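Local structure of alcohol dehydrogenase, zinc-containing (Thermotoga maritima, 1VJ0) at the interface of chains A and B and the interface of chains A and C. The protein is a zinc-dependent alcohol dehydrogenase that oxidises alcohols to aldehydes or ketones, probably with a nicotinamide cofactor. Coordinates in Å, arbitrary orientation; residue numbers count along the deposited sequence, not the author numbering. Chains: chain A/B/C, alcohol dehydrogenase, zinc-containing.

Contact 1: the interface of chains A and B. Residues chain A 125-126, 185, 322-325; chain B 314-315, 318.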
# COMPACT_ATOMS: atom_id res chain seq x y z
N TYR A 125 4.41 14.22 11.32
CA TYR A 125 4.44 13.92 12.77
C TYR A 125 5.88 13.72 13.21
O TYR A 125 6.22 13.84 14.41
CB TYR A 125 3.52 12.69 13.10
CG TYR A 125 3.58 11.58 12.10
CD1 TYR A 125 2.76 11.56 10.97
CD2 TYR A 125 4.52 10.57 12.24
CE1 TYR A 125 2.90 10.57 10.01
CE2 TYR A 125 4.64 9.56 11.30
CZ TYR A 125 3.85 9.59 10.18
OH TYR A 125 4.06 8.57 9.28
N LEU A 126 6.78 13.40 12.26
CA LEU A 126 8.22 13.23 12.58
C LEU A 126 9.12 14.49 12.40
O LEU A 126 10.34 14.43 12.57
CB LEU A 126 8.84 12.05 11.83
CG LEU A 126 8.13 10.70 11.98
CD1 LEU A 126 8.74 9.59 11.15
CD2 LEU A 126 8.06 10.34 13.42
N HIS A 185 -3.92 7.23 14.24
CA HIS A 185 -2.65 7.01 13.59
C HIS A 185 -2.32 5.50 13.63
O HIS A 185 -1.88 4.87 12.65
CB HIS A 185 -1.57 7.87 14.30
CG HIS A 185 -0.19 7.79 13.72
ND1 HIS A 185 0.85 8.58 14.16
CD2 HIS A 185 0.30 7.07 12.69
CE1 HIS A 185 1.94 8.30 13.46
NE2 HIS A 185 1.63 7.39 12.55
N LYS A 322 5.08 -1.83 14.80
CA LYS A 322 5.13 -0.48 14.25
C LYS A 322 4.97 0.51 15.38
O LYS A 322 3.91 0.54 15.98
CB LYS A 322 3.98 -0.31 13.25
CG LYS A 322 3.78 1.07 12.67
CD LYS A 322 4.86 1.37 11.65
CE LYS A 322 5.16 2.84 11.55
NZ LYS A 322 6.47 3.11 10.84
N GLY A 323 5.99 1.32 15.68
CA GLY A 323 5.83 2.33 16.71
C GLY A 323 5.05 3.51 16.15
O GLY A 323 5.19 3.86 14.96
N ILE A 324 4.26 4.16 17.01
CA ILE A 324 3.37 5.26 16.62
C ILE A 324 3.74 6.54 17.41
O ILE A 324 3.66 6.57 18.65
CB ILE A 324 1.87 4.89 16.86
CG1 ILE A 324 1.53 3.57 16.20
CG2 ILE A 324 0.96 6.04 16.44
CD1 ILE A 324 1.66 3.55 14.71
N TRP A 325 4.20 7.55 16.68
CA TRP A 325 4.54 8.82 17.26
C TRP A 325 3.46 9.87 16.91
O TRP A 325 3.32 10.23 15.73
CB TRP A 325 5.92 9.31 16.78
CG TRP A 325 6.30 10.57 17.48
CD1 TRP A 325 6.51 11.81 16.93
CD2 TRP A 325 6.51 10.70 18.86
NE1 TRP A 325 6.83 12.71 17.92
CE2 TRP A 325 6.84 12.04 19.12
CE3 TRP A 325 6.47 9.78 19.93
CZ2 TRP A 325 7.10 12.52 20.40
CZ3 TRP A 325 6.69 10.26 21.22
CH2 TRP A 325 7.03 11.63 21.43
N LEU B 314 11.23 2.00 18.97
CA LEU B 314 9.94 1.85 18.26
C LEU B 314 9.11 3.10 18.24
O LEU B 314 8.80 3.60 17.18
CB LEU B 314 9.05 0.74 18.86
CG LEU B 314 9.11 -0.66 18.30
CD1 LEU B 314 8.20 -1.55 19.15
CD2 LEU B 314 8.79 -0.73 16.80
N VAL B 315 8.68 3.52 19.41
CA VAL B 315 7.66 4.55 19.59
C VAL B 315 8.15 5.95 19.11
O VAL B 315 7.57 6.54 18.17
CB VAL B 315 7.10 4.63 21.00
CG1 VAL B 315 6.08 5.72 21.11
CG2 VAL B 315 6.39 3.35 21.44
N ASN B 318 8.94 5.97 15.53
CA ASN B 318 7.88 5.63 14.62
C ASN B 318 8.45 4.62 13.62
O ASN B 318 8.21 4.70 12.44
CB ASN B 318 7.27 6.87 13.92
CG ASN B 318 5.84 6.64 13.35
OD1 ASN B 318 4.85 7.03 13.98
ND2 ASN B 318 5.74 6.09 12.13
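B:Asn318 pushes its short amide side chain into chain A between A:Tyr125, A:His185 and the backbone of A:Gly323 to A:Trp325, hiding 100 Å² of its surface. Two hydrogen bonds cross here. The backbone N of A:Trp325 gives its hydrogen to the amide oxygen OD1 of B:Asn318 over 2.8 Å, nearly straight at 167° and tilted slightly from the carbonyl plane. The ammonium NZ of A:Lys322 reaches the backbone O of B:Asn318 at 2.9 Å, from above the carbonyl plane. With CG anti to its own N (chi1 -159°), B:Asn318 turns the amide toward the A:Trp325 backbone; asparagine suits the place, being short and able to accept the peptide N-H.

Van der Waals contacts settle the rest. A:His185 meets the amide tip to tip, its CE1 3.2 Å from B:Asn318 OD1, while the side chain of A:Tyr125 crosses that of B:Asn318 at about a right angle, with its ring plane inclined 42° to the amide. Methyl CD2 of A:Leu126 rests 3.6 Å from B:Asn318 CB. A:Gly323, without a side chain, lets the backbone of B:Val315 come close.

In the fold, strand 320-323 and the segment after it in chain A receive helix 310-315 of chain B and the loop after it, in a two-fold interface that repeats the contact with the chains exchanged.

Contact 2: the interface of chains A and B. Residues chain A 116-117; chain B 197, 266, 269, 289.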
# COMPACT_ATOMS: atom_id res chain seq x y z
N TYR A 116 12.88 17.16 5.37
CA TYR A 116 12.77 15.84 4.77
C TYR A 116 11.45 15.17 5.12
O TYR A 116 10.80 14.57 4.28
CB TYR A 116 13.91 14.94 5.21
CG TYR A 116 13.86 13.50 4.71
CD1 TYR A 116 14.37 13.15 3.45
CD2 TYR A 116 13.26 12.52 5.46
CE1 TYR A 116 14.30 11.86 3.00
CE2 TYR A 116 13.18 11.24 5.01
CZ TYR A 116 13.70 10.89 3.80
OH TYR A 116 13.65 9.55 3.40
N TRP A 117 11.08 15.24 6.40
CA TRP A 117 9.89 14.54 6.83
C TRP A 117 8.62 15.20 6.35
O TRP A 117 7.67 14.49 5.95
CB TRP A 117 9.88 14.31 8.33
CG TRP A 117 10.90 13.33 8.80
CD1 TRP A 117 10.78 11.97 8.85
CD2 TRP A 117 12.22 13.62 9.26
NE1 TRP A 117 11.94 11.41 9.34
CE2 TRP A 117 12.83 12.39 9.62
CE3 TRP A 117 12.95 14.81 9.45
CZ2 TRP A 117 14.14 12.31 10.10
CZ3 TRP A 117 14.28 14.72 9.93
CH2 TRP A 117 14.82 13.49 10.28
N LYS B 197 17.01 6.19 -1.47
CA LYS B 197 17.07 5.64 -0.14
C LYS B 197 18.43 5.07 0.17
O LYS B 197 19.20 4.63 -0.69
CB LYS B 197 15.98 4.56 0.07
CG LYS B 197 14.58 5.02 -0.11
CD LYS B 197 14.10 5.97 0.89
CE LYS B 197 12.75 6.52 0.49
NZ LYS B 197 11.67 5.49 0.38
N ARG B 266 20.18 11.82 9.49
CA ARG B 266 18.87 11.20 9.74
C ARG B 266 18.95 9.74 10.24
O ARG B 266 18.17 9.31 11.14
CB ARG B 266 18.04 11.20 8.43
CG ARG B 266 17.60 12.58 7.99
CD ARG B 266 16.59 12.50 6.89
NE ARG B 266 17.12 11.88 5.69
CZ ARG B 266 17.64 12.52 4.64
NH1 ARG B 266 17.74 13.86 4.60
NH2 ARG B 266 18.05 11.80 3.62
N ASP B 269 17.38 4.51 5.95
CA ASP B 269 15.96 4.39 5.64
C ASP B 269 15.44 2.96 5.75
O ASP B 269 14.27 2.74 6.08
CB ASP B 269 15.73 4.82 4.19
CG ASP B 269 16.13 6.22 3.93
OD1 ASP B 269 15.57 7.11 4.62
OD2 ASP B 269 17.02 6.53 3.09
N ARG B 289 16.66 5.69 10.82
CA ARG B 289 16.00 6.97 10.89
C ARG B 289 14.64 6.89 11.53
O ARG B 289 14.04 5.83 11.60
CB ARG B 289 15.92 7.68 9.53
CG ARG B 289 14.85 7.22 8.58
CD ARG B 289 14.47 8.32 7.64
NE ARG B 289 13.71 7.87 6.48
CZ ARG B 289 12.38 7.87 6.38
NH1 ARG B 289 11.62 8.20 7.41
NH2 ARG B 289 11.81 7.55 5.23
O HOH W 1 16.49 9.11 2.38
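A:Tyr116 lays its phenol ring against B:Arg266, and the two flat groups stack almost parallel, 8° apart. NE of B:Arg266 sits over the middle of the ring, 3.7 Å from the centroid, a cation-pi contact that suits an arginine, whose broad flat cation can cover an aromatic face. The bend of B:Arg266 at chi3 (-62°) folds the guanidinium down onto the ring. A:Trp117 adds apolar contact, its CH2 lying 3.7 Å from CG of the B:Arg266 chain, so that the methylene part is used as well as the charge.

B:Arg289 comes to the edge of the same ring, its guanidinium turned 73° from it, with CE2 of A:Tyr116 3.7 Å from CZ of B:Arg289. Within chain B, NE of B:Arg289 donates to OD1 of B:Asp269 at 2.7 Å, a salt bridge in the guanidinium plane that fixes the arginine's rotation.

Polar contact across is made through water 1, which lies 3.0 Å from the phenol OH of A:Tyr116 and 2.7 Å from the carboxylate OD2 of B:Asp269. An alanine in place of A:Tyr116 would probably leave the B:Arg266 guanidinium without its aromatic partner and free to turn, and water 1 without its phenol mate.

In the fold, the short helix 116-119, within the cysteine-rich segment that binds the second zinc ion of chain A, faces loops and strand 288-289 of chain B.

Contact 3: the interface of chains A and C. Residues chain A 114, 119; chain C 90, 93, 158, 160, 329.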
# COMPACT_ATOMS: atom_id res chain seq x y z
N GLU A 114 9.12 22.22 5.49
CA GLU A 114 10.36 22.43 4.73
C GLU A 114 11.36 21.27 4.83
O GLU A 114 12.27 21.17 4.02
CB GLU A 114 11.01 23.73 5.17
CG GLU A 114 10.09 24.91 4.92
CD GLU A 114 10.80 26.22 5.03
OE1 GLU A 114 11.53 26.39 6.04
OE2 GLU A 114 10.63 27.06 4.10
N LYS A 119 8.38 17.18 3.68
CA LYS A 119 8.31 17.35 2.21
C LYS A 119 8.69 16.13 1.37
O LYS A 119 8.27 16.05 0.22
CB LYS A 119 9.14 18.55 1.75
CG LYS A 119 8.43 19.91 2.02
CD LYS A 119 7.33 20.11 0.94
CE LYS A 119 6.63 21.45 1.03
NZ LYS A 119 7.56 22.63 1.03
N LYS C 90 18.31 30.04 4.50
CA LYS C 90 17.48 29.01 3.86
C LYS C 90 18.17 27.66 3.95
O LYS C 90 19.33 27.51 3.53
CB LYS C 90 17.23 29.38 2.39
CG LYS C 90 16.45 28.34 1.54
CD LYS C 90 15.07 28.10 1.99
CE LYS C 90 14.42 27.07 1.07
NZ LYS C 90 13.10 26.68 1.50
N LEU C 93 16.46 20.74 1.38
CA LEU C 93 15.59 19.66 1.83
C LEU C 93 16.29 18.70 2.79
O LEU C 93 15.63 18.06 3.62
CB LEU C 93 15.06 18.92 0.65
CG LEU C 93 14.00 19.72 -0.10
CD1 LEU C 93 13.83 19.23 -1.55
CD2 LEU C 93 12.67 19.70 0.66
N GLU C 158 9.86 29.74 0.40
CA GLU C 158 9.06 28.52 0.44
C GLU C 158 9.47 27.53 -0.61
O GLU C 158 8.97 26.41 -0.63
CB GLU C 158 7.57 28.84 0.22
CG GLU C 158 6.93 29.72 1.27
CD GLU C 158 7.11 31.22 1.08
OE1 GLU C 158 7.64 31.72 0.06
OE2 GLU C 158 6.74 31.91 2.02
N ASP C 160 11.34 24.63 -2.47
CA ASP C 160 12.07 23.47 -2.05
C ASP C 160 13.32 23.31 -2.88
O ASP C 160 13.26 23.21 -4.10
CB ASP C 160 11.22 22.24 -2.22
CG ASP C 160 10.05 22.24 -1.32
OD1 ASP C 160 10.18 22.55 -0.13
OD2 ASP C 160 8.95 21.95 -1.76
N THR C 329 7.59 17.52 -4.42
CA THR C 329 8.93 17.52 -3.89
C THR C 329 9.51 16.15 -3.63
O THR C 329 10.68 15.96 -3.87
CB THR C 329 9.00 18.46 -2.70
OG1 THR C 329 8.82 19.81 -3.21
CG2 THR C 329 10.35 18.45 -2.06
O HOH W 2 12.06 23.00 1.78
O HOH W 3 10.61 25.14 1.72
O HOH W 4 6.80 25.09 0.33
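Bends at chi2 (-77°) and chi4 (53°) curl the side chain of A:Lys119 so that its ammonium group meets the carboxylate of C:Asp160, which it crosses at about a right angle, in what is probably a subunit interface of the assembly. The lysine belongs to the structural-zinc lobe of this zinc-dependent, medium-chain alcohol dehydrogenase, just after A:Cys118, one of the four cysteines that hold that metal.

The contact is mainly a salt bridge. NZ of A:Lys119 donates to OD1 of C:Asp160 at 2.9 Å, and that oxygen accepts with its syn lone pair, on the side of its partner oxygen; the approach of NZ to OD2 is weak. Behind the aspartate, the hydroxyl OG1 of C:Thr329 donates to OD2 of C:Asp160 at 2.6 Å from above the carboxylate plane, a second-shell bond that restrains the group's rotation. A long flexible lysine suits the place, since it can reach across to a short acid held in place by its own chain.

Glutamate and lysine form a looser pair: OE2 of A:Glu114 and NZ of C:Lys90 stand 3.6 Å apart, an ionic contact longer than a hydrogen bond.

Waters fill in between. Water 2 bridges the backbone O of A:Glu114 and OD1 of C:Asp160, 2.7 Å from the latter, and touches water 3, which lies 3.1 Å from OE2 of A:Glu114. Water 4 joins NZ of A:Lys119, at 2.7 Å, to the backbone O of C:Glu158. Apolar contact is slight: CB of A:Lys119 lies 3.9 Å from methyl CD2 of C:Leu93.

Contact 4: the interface of chains A and B. Residues chain A 299-302; chain B 311-312.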
# COMPACT_ATOMS: atom_id res chain seq x y z
N VAL A 299 3.50 3.53 25.19
CA VAL A 299 4.77 3.83 25.87
C VAL A 299 5.21 5.25 25.52
O VAL A 299 5.41 5.60 24.33
CB VAL A 299 5.85 2.85 25.53
CG1 VAL A 299 7.12 3.21 26.22
CG2 VAL A 299 5.41 1.40 25.87
N ALA A 300 5.36 6.05 26.55
CA ALA A 300 5.54 7.50 26.40
C ALA A 300 6.81 8.08 27.07
O ALA A 300 7.06 9.27 26.99
CB ALA A 300 4.33 8.21 26.90
N VAL A 301 7.61 7.24 27.72
CA VAL A 301 8.87 7.71 28.33
C VAL A 301 9.89 6.58 28.26
O VAL A 301 9.50 5.42 28.16
CB VAL A 301 8.74 8.07 29.84
CG1 VAL A 301 7.83 9.33 30.08
CG2 VAL A 301 8.31 6.87 30.67
N PRO A 302 11.18 6.92 28.30
CA PRO A 302 12.21 5.91 28.30
C PRO A 302 11.96 4.97 29.48
O PRO A 302 11.60 5.43 30.55
CB PRO A 302 13.48 6.69 28.50
CG PRO A 302 13.19 8.03 28.08
CD PRO A 302 11.73 8.27 28.28
N TYR B 311 10.52 2.50 23.90
CA TYR B 311 10.35 3.93 23.64
C TYR B 311 11.26 4.44 22.54
O TYR B 311 10.82 4.95 21.52
CB TYR B 311 10.57 4.74 24.88
CG TYR B 311 10.28 6.20 24.66
CD1 TYR B 311 8.98 6.61 24.33
CD2 TYR B 311 11.27 7.16 24.77
CE1 TYR B 311 8.67 7.94 24.14
CE2 TYR B 311 10.95 8.54 24.56
CZ TYR B 311 9.64 8.90 24.27
OH TYR B 311 9.25 10.22 24.05
N GLU B 312 12.55 4.28 22.77
CA GLU B 312 13.57 4.81 21.88
C GLU B 312 13.59 4.20 20.51
O GLU B 312 13.68 4.92 19.53
CB GLU B 312 14.96 4.70 22.51
CG GLU B 312 15.14 5.51 23.78
CD GLU B 312 14.83 4.71 25.06
OE1 GLU B 312 14.03 3.76 25.04
OE2 GLU B 312 15.44 5.03 26.09
O HOH W 5 6.75 10.90 24.94
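The ring of B:Tyr311 lies flat against the backbone of A:Ala300 to A:Pro302, one face toward the carbonyl carbon C of A:Val301, which stands 3.9 Å from the ring centroid and is offset toward the rim. CG anti to the backbone N (chi1 -175°) carries the ring away from helix 310-315 to this segment. A tyrosine suits the place: its broad flat ring can lie along a peptide chain while its hydroxyl reaches water beyond.

A:Pro302 and B:Tyr311 lie side by side and point the same way, with the proline CD 3.7 Å from CD2 of the ring. The rigid pyrrolidine offers methylenes to an aromatic partner without needing a hydrogen bond. A:Val299 meets the tyrosine obliquely near its root, methyl CG1 4.0 Å from CB of B:Tyr311, and its backbone O lies at the ring edge, in plane. B:Glu312, bent at chi2 (92°), brings OE2 to 3.5 Å from CB of A:Pro302, a contact of van der Waals kind.

No direct hydrogen bond crosses this patch, so shape and apolar contact carry it. An alanine in place of B:Tyr311 would probably open a gap beside A:Pro302 and the A:Val301 peptide, and leave the bridging water without its hydroxyl mate.

That water, water 5, lies 2.7 Å from the phenol OH of B:Tyr311 and 2.6 Å from the backbone O of A:Ala300.

Contacts 1, 2 and 4 belong to the two-fold interface of chains A and B, whereas contact 3 joins chain A to chain C within the four-chain deposited assembly. Helix 310-315 of chain B serves both contact 1 and contact 4, whose C-alpha centres are about 11 Å apart. Helix 116-119 of chain A is shared by contacts 2 and 3, about 14 Å apart, so one short zinc-lobe helix touches two neighbouring subunits. Contacts 3 and 4 are about 30 Å apart. This arrangement would couple the two interfaces through that lobe, consistent with a tetramer, although the structure alone does not establish the solution state.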